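Local coordinates for two-domain protein containing predicted PHP-like metal-dependent phosphoesterase (Bacteroides vulgatus ATCC 8482, PDB 3E38), which is a predicted PHP-like metal-dependent phosphoesterase that binds three zinc ions and probably hydrolyses phosphate esters, its natural substrate being unestablished, at residues 166-171 and 187-192; 232-237 and 247-252. One frame throughout, in Å; residues are numbered along the deposited sequence.

Contact 1 of 2, residues 166-171 and 187-192; sequences IEVANG and LTMIGT
The carboxylate of Glu167 takes the hydroxyl of Thr192 from above its plane, 61° out, with Thr192 OG1 donating to Glu167 OE2 over 2.6 Å. Its other oxygen, Glu167 OE1, receives Asn170 ND2 on the syn side at 2.7 Å, and this bond lies almost in the amide plane of Asn170. His24 ND1 also bonds Glu167 OE2 and the backbone N of His137 bonds OE1, so two partners grip each oxygen of this buried acid; Asn170 ND2 also bonds Asp194 OD2. Thr192 OG1 sits between its backbone N and carbonyl carbon (chi1 71°), turned to the carboxylate. A glutamine in place of Glu167 would probably turn an NH2 toward one pair of donors, Thr192 and His24 or Asn170 and His137, leaving that pair without its acceptor. The backbones pair in parallel: Ile190 N bonds Ile166 O, and both Val168 N (2.8 Å) and the CA-H of Glu167 approach Ile190 O. The register then slips by one residue at Val168, a beta bulge, before Thr192 N reaches Ala169 O at 3.1 Å. Ile166 CD1 rests on Leu187 CD1 at 3.8 Å. Helix 176-185 links the strands, a beta-alpha-beta unit of the PHP-like domain, where Glu167 and Asn170 form a second shell behind the zinc ligands His24 and Asp194.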
loop_
_atom_site.group_PDB
_atom_site.type_symbol
_atom_site.label_atom_id
_atom_site.label_comp_id
_atom_site.label_asym_id
_atom_site.label_seq_id
_atom_site.Cartn_x
_atom_site.Cartn_y
_atom_site.Cartn_z
ATOM N N ILE B 166 -10.558 32.842 4.883
ATOM C CA ILE B 166 -9.754 32.313 5.984
ATOM C C ILE B 166 -9.547 30.859 5.744
ATOM O O ILE B 166 -10.448 30.191 5.262
ATOM C CB ILE B 166 -10.462 32.415 7.327
ATOM C CG1 ILE B 166 -11.020 33.806 7.519
ATOM C CG2 ILE B 166 -9.523 32.048 8.498
ATOM C CD1 ILE B 166 -11.757 33.944 8.856
ATOM N N GLU B 167 -8.336 30.400 6.023
ATOM C CA GLU B 167 -8.025 28.978 5.984
ATOM C C GLU B 167 -8.737 28.303 7.140
ATOM O O GLU B 167 -8.591 28.700 8.320
ATOM C CB GLU B 167 -6.532 28.731 6.082
ATOM C CG GLU B 167 -5.802 29.044 4.804
ATOM C CD GLU B 167 -4.309 28.667 4.868
ATOM O OE1 GLU B 167 -3.786 28.571 6.009
ATOM O OE2 GLU B 167 -3.666 28.519 3.789
ATOM N N VAL B 168 -9.584 27.341 6.787
ATOM C CA VAL B 168 -10.371 26.549 7.787
ATOM C C VAL B 168 -9.644 25.236 8.031
ATOM O O VAL B 168 -9.924 24.473 8.970
ATOM C CB VAL B 168 -11.850 26.286 7.381
ATOM C CG1 VAL B 168 -12.675 27.606 7.499
ATOM C CG2 VAL B 168 -11.957 25.578 5.982
ATOM N N ALA B 169 -8.672 25.025 7.165
ATOM C CA ALA B 169 -7.840 23.840 7.213
ATOM C C ALA B 169 -6.521 24.051 6.472
ATOM O O ALA B 169 -6.505 24.462 5.339
ATOM C CB ALA B 169 -8.606 22.652 6.678
ATOM N N ASN B 170 -5.429 23.782 7.189
ATOM C CA ASN B 170 -4.032 23.916 6.710
ATOM C C ASN B 170 -3.225 22.659 7.009
ATOM O O ASN B 170 -2.953 22.318 8.154
ATOM C CB ASN B 170 -3.369 25.146 7.364
ATOM C CG ASN B 170 -2.004 25.493 6.775
ATOM O OD1 ASN B 170 -1.103 24.688 6.826
ATOM N ND2 ASN B 170 -1.839 26.733 6.268
ATOM N N GLY B 171 -2.840 21.966 5.966
ATOM C CA GLY B 171 -2.091 20.726 6.135
ATOM C C GLY B 171 -2.908 19.812 7.022
ATOM O O GLY B 171 -4.034 19.504 6.714
ATOM N N LEU B 187 -17.246 35.106 4.513
ATOM C CA LEU B 187 -15.979 34.921 3.842
ATOM C C LEU B 187 -15.889 33.562 3.187
ATOM O O LEU B 187 -16.669 32.635 3.454
ATOM C CB LEU B 187 -14.818 35.082 4.828
ATOM C CG LEU B 187 -14.788 36.391 5.625
ATOM C CD1 LEU B 187 -14.017 36.272 6.902
ATOM C CD2 LEU B 187 -14.204 37.501 4.783
ATOM N N THR B 188 -14.882 33.474 2.339
ATOM C CA THR B 188 -14.573 32.246 1.580
ATOM C C THR B 188 -13.766 31.282 2.421
ATOM O O THR B 188 -12.719 31.649 2.905
ATOM C CB THR B 188 -13.834 32.587 0.312
ATOM O OG1 THR B 188 -14.684 33.458 -0.441
ATOM C CG2 THR B 188 -13.479 31.332 -0.516
HETATM N N MSE B 189 -14.298 30.067 2.621
HETATM C CA MSE B 189 -13.588 29.015 3.370
HETATM C C MSE B 189 -12.576 28.390 2.446
HETATM O O MSE B 189 -12.902 27.988 1.336
HETATM C CB MSE B 189 -14.534 27.947 3.896
HETATM C CG MSE B 189 -15.607 28.511 4.805
HETATM SE SE MSE B 189 -16.637 27.086 5.497
HETATM C CE MSE B 189 -18.222 28.181 6.057
ATOM N N ILE B 190 -11.348 28.384 2.939
ATOM C CA ILE B 190 -10.173 27.904 2.221
ATOM C C ILE B 190 -9.481 26.713 2.860
ATOM O O ILE B 190 -9.386 26.585 4.061
ATOM C CB ILE B 190 -9.093 29.012 2.074
ATOM C CG1 ILE B 190 -9.589 30.191 1.259
ATOM C CG2 ILE B 190 -7.835 28.447 1.327
ATOM C CD1 ILE B 190 -9.765 29.890 -0.225
ATOM N N GLY B 191 -8.924 25.869 2.014
ATOM C CA GLY B 191 -8.133 24.768 2.522
ATOM C C GLY B 191 -6.902 24.528 1.677
ATOM O O GLY B 191 -6.983 24.373 0.458
ATOM N N THR B 192 -5.764 24.482 2.350
ATOM C CA THR B 192 -4.480 24.364 1.653
ATOM C C THR B 192 -3.508 23.426 2.329
ATOM O O THR B 192 -3.728 22.974 3.434
ATOM C CB THR B 192 -3.814 25.724 1.525
ATOM O OG1 THR B 192 -3.361 26.119 2.811
ATOM C CG2 THR B 192 -4.803 26.778 1.020
#

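Contact 2 of 2, residues 232-237 and 247-252; sequences NRRTAA and EDLLRP
A Schellman motif ends helix 223-231 just before strand 235-239, and the chain leaving it meets the first turn of helix 247-257 through Leu249. Arg233, with positive phi, is the C-prime residue of that motif, and Arg234 follows as the centre of an inverse gamma turn. Leu249 CD1 lies 3.6 Å from Thr235 O and 3.8 Å from Arg233 O, a methyl set against two backbone carbonyls. The other branch, Leu249 CD2, touches Arg234 CG at 4.1 Å, the two side chains crossing at about a right angle. A chi1 of -78° sets Leu249 CG anti to its own carbonyl carbon, and the two methyls beyond it make the contacts. Further along, Ala236 CB meets Leu250 CD1 at 3.9 Å. The contact is small, burying 164 Å² in all, and is made by van der Waals touches. The guanidinium of Arg234 is engaged elsewhere, in a salt bridge with Glu228 and a bond to Phe217 O. On the helix, Arg251 NH1 bonds Lys338 O. Helix 247-257 therefore lies between two parts of the fold: Leu249 and Leu250 meet strand 235-239 and the turn before it, while Glu247 and Arg251 pack on strand 335-342 of the C-terminal region.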
loop_
_atom_site.group_PDB
_atom_site.type_symbol
_atom_site.label_atom_id
_atom_site.label_comp_id
_atom_site.label_asym_id
_atom_site.label_seq_id
_atom_site.Cartn_x
_atom_site.Cartn_y
_atom_site.Cartn_z
ATOM N N ASN B 232 -17.063 34.824 -4.668
ATOM C CA ASN B 232 -18.454 34.495 -4.368
ATOM C C ASN B 232 -18.606 33.350 -3.395
ATOM O O ASN B 232 -19.676 32.790 -3.254
ATOM C CB ASN B 232 -19.182 34.225 -5.683
ATOM C CG ASN B 232 -19.427 35.495 -6.474
ATOM O OD1 ASN B 232 -20.160 36.394 -6.013
ATOM N ND2 ASN B 232 -18.853 35.578 -7.673
ATOM N N ARG B 233 -17.488 33.022 -2.759
ATOM C CA ARG B 233 -17.355 31.967 -1.734
ATOM C C ARG B 233 -17.811 30.563 -2.137
ATOM O O ARG B 233 -18.261 29.763 -1.302
ATOM C CB ARG B 233 -18.134 32.389 -0.499
ATOM C CG ARG B 233 -17.914 33.848 -0.114
ATOM C CD ARG B 233 -19.096 34.330 0.717
ATOM N NE ARG B 233 -20.345 34.194 -0.040
ATOM C CZ ARG B 233 -20.854 35.118 -0.863
ATOM N NH1 ARG B 233 -20.239 36.282 -1.059
ATOM N NH2 ARG B 233 -21.995 34.876 -1.501
ATOM N N ARG B 234 -17.667 30.290 -3.418
ATOM C CA ARG B 234 -18.090 29.030 -4.037
ATOM C C ARG B 234 -16.954 28.028 -3.988
ATOM O O ARG B 234 -16.342 27.617 -4.984
ATOM C CB ARG B 234 -18.607 29.280 -5.451
ATOM C CG ARG B 234 -19.820 28.439 -5.757
ATOM C CD ARG B 234 -20.373 28.669 -7.141
ATOM N NE ARG B 234 -20.749 30.060 -7.397
ATOM C CZ ARG B 234 -20.095 30.884 -8.207
ATOM N NH1 ARG B 234 -19.006 30.482 -8.858
ATOM N NH2 ARG B 234 -20.543 32.115 -8.379
ATOM N N THR B 235 -16.708 27.670 -2.734
ATOM C CA THR B 235 -15.658 26.733 -2.289
ATOM C C THR B 235 -16.124 25.807 -1.182
ATOM O O THR B 235 -17.162 26.008 -0.524
ATOM C CB THR B 235 -14.448 27.497 -1.657
ATOM O OG1 THR B 235 -14.884 28.183 -0.455
ATOM C CG2 THR B 235 -13.839 28.557 -2.633
ATOM N N ALA B 236 -15.295 24.800 -0.985
ATOM C CA ALA B 236 -15.378 23.848 0.140
ATOM C C ALA B 236 -13.985 23.335 0.377
ATOM O O ALA B 236 -13.255 23.030 -0.580
ATOM C CB ALA B 236 -16.336 22.681 -0.138
ATOM N N ALA B 237 -13.597 23.294 1.642
ATOM C CA ALA B 237 -12.298 22.736 2.036
ATOM C C ALA B 237 -12.373 21.196 2.254
ATOM O O ALA B 237 -13.232 20.661 2.923
ATOM C CB ALA B 237 -11.742 23.457 3.272
ATOM N N GLU B 247 -23.762 24.874 3.726
ATOM C CA GLU B 247 -24.810 23.900 3.498
ATOM C C GLU B 247 -25.450 24.009 2.125
ATOM O O GLU B 247 -25.817 23.016 1.517
ATOM C CB GLU B 247 -25.909 24.090 4.538
ATOM C CG GLU B 247 -27.080 23.233 4.224
ATOM C CD GLU B 247 -28.220 23.467 5.135
ATOM O OE1 GLU B 247 -28.176 24.445 5.904
ATOM O OE2 GLU B 247 -29.165 22.673 5.069
ATOM N N ASP B 248 -25.614 25.246 1.679
ATOM C CA ASP B 248 -26.256 25.531 0.394
ATOM C C ASP B 248 -25.404 25.032 -0.759
ATOM O O ASP B 248 -25.831 24.973 -1.892
ATOM C CB ASP B 248 -26.546 27.013 0.220
ATOM C CG ASP B 248 -25.286 27.841 0.109
ATOM O OD1 ASP B 248 -24.197 27.281 -0.175
ATOM O OD2 ASP B 248 -25.391 29.047 0.303
ATOM N N LEU B 249 -24.185 24.673 -0.431
ATOM C CA LEU B 249 -23.255 24.114 -1.398
ATOM C C LEU B 249 -23.059 22.615 -1.142
ATOM O O LEU B 249 -23.045 21.819 -2.085
ATOM C CB LEU B 249 -21.914 24.841 -1.352
ATOM C CG LEU B 249 -21.831 26.200 -2.051
ATOM C CD1 LEU B 249 -20.433 26.734 -1.906
ATOM C CD2 LEU B 249 -22.239 26.057 -3.519
ATOM N N LEU B 250 -22.939 22.247 0.135
ATOM C CA LEU B 250 -22.677 20.838 0.520
ATOM C C LEU B 250 -23.889 19.961 0.260
ATOM O O LEU B 250 -23.781 18.819 -0.183
ATOM C CB LEU B 250 -22.187 20.695 1.974
ATOM C CG LEU B 250 -20.658 20.505 2.089
ATOM C CD1 LEU B 250 -19.832 21.462 1.219
ATOM C CD2 LEU B 250 -20.201 20.526 3.576
ATOM N N ARG B 251 -25.055 20.537 0.489
ATOM C CA ARG B 251 -26.281 19.785 0.293
ATOM C C ARG B 251 -26.376 19.304 -1.152
ATOM O O ARG B 251 -26.499 18.115 -1.387
ATOM C CB ARG B 251 -27.533 20.596 0.671
ATOM C CG ARG B 251 -28.836 19.920 0.298
ATOM C CD ARG B 251 -30.028 20.700 0.891
ATOM N NE ARG B 251 -29.779 20.951 2.311
ATOM C CZ ARG B 251 -29.909 20.021 3.265
ATOM N NH1 ARG B 251 -30.310 18.810 2.933
ATOM N NH2 ARG B 251 -29.648 20.292 4.544
ATOM N N PRO B 252 -26.322 20.227 -2.127
ATOM C CA PRO B 252 -26.432 19.746 -3.496
ATOM C C PRO B 252 -25.268 18.892 -3.951
ATOM O O PRO B 252 -25.403 18.130 -4.913
ATOM C CB PRO B 252 -26.449 21.043 -4.332
ATOM C CG PRO B 252 -25.952 22.123 -3.412
ATOM C CD PRO B 252 -26.465 21.688 -2.062
#

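Contacts 1 and 2 follow one another along the chain, their centres 13 Å apart, and both reach the same mixed sheet. They touch directly: Thr235 OG1 probably bonds Met189 O at 2.7 Å, Thr188 OG1 packs on Arg233 CG at 3.3 Å, and Val168 CG2 meets Ala237 CB at 3.4 Å. Side chains of 232-237 thus lie against both strands of contact 1. Their relation to the metals differs. In contact 1 the side chain of Asn170 is about 6 Å (nearest atoms) from a zinc ion and equally from a cacodylate that probably came from the crystallisation liquor, whereas contact 2 lies away from the metal sites, where helix 247-257 adjoins the C-terminal strands.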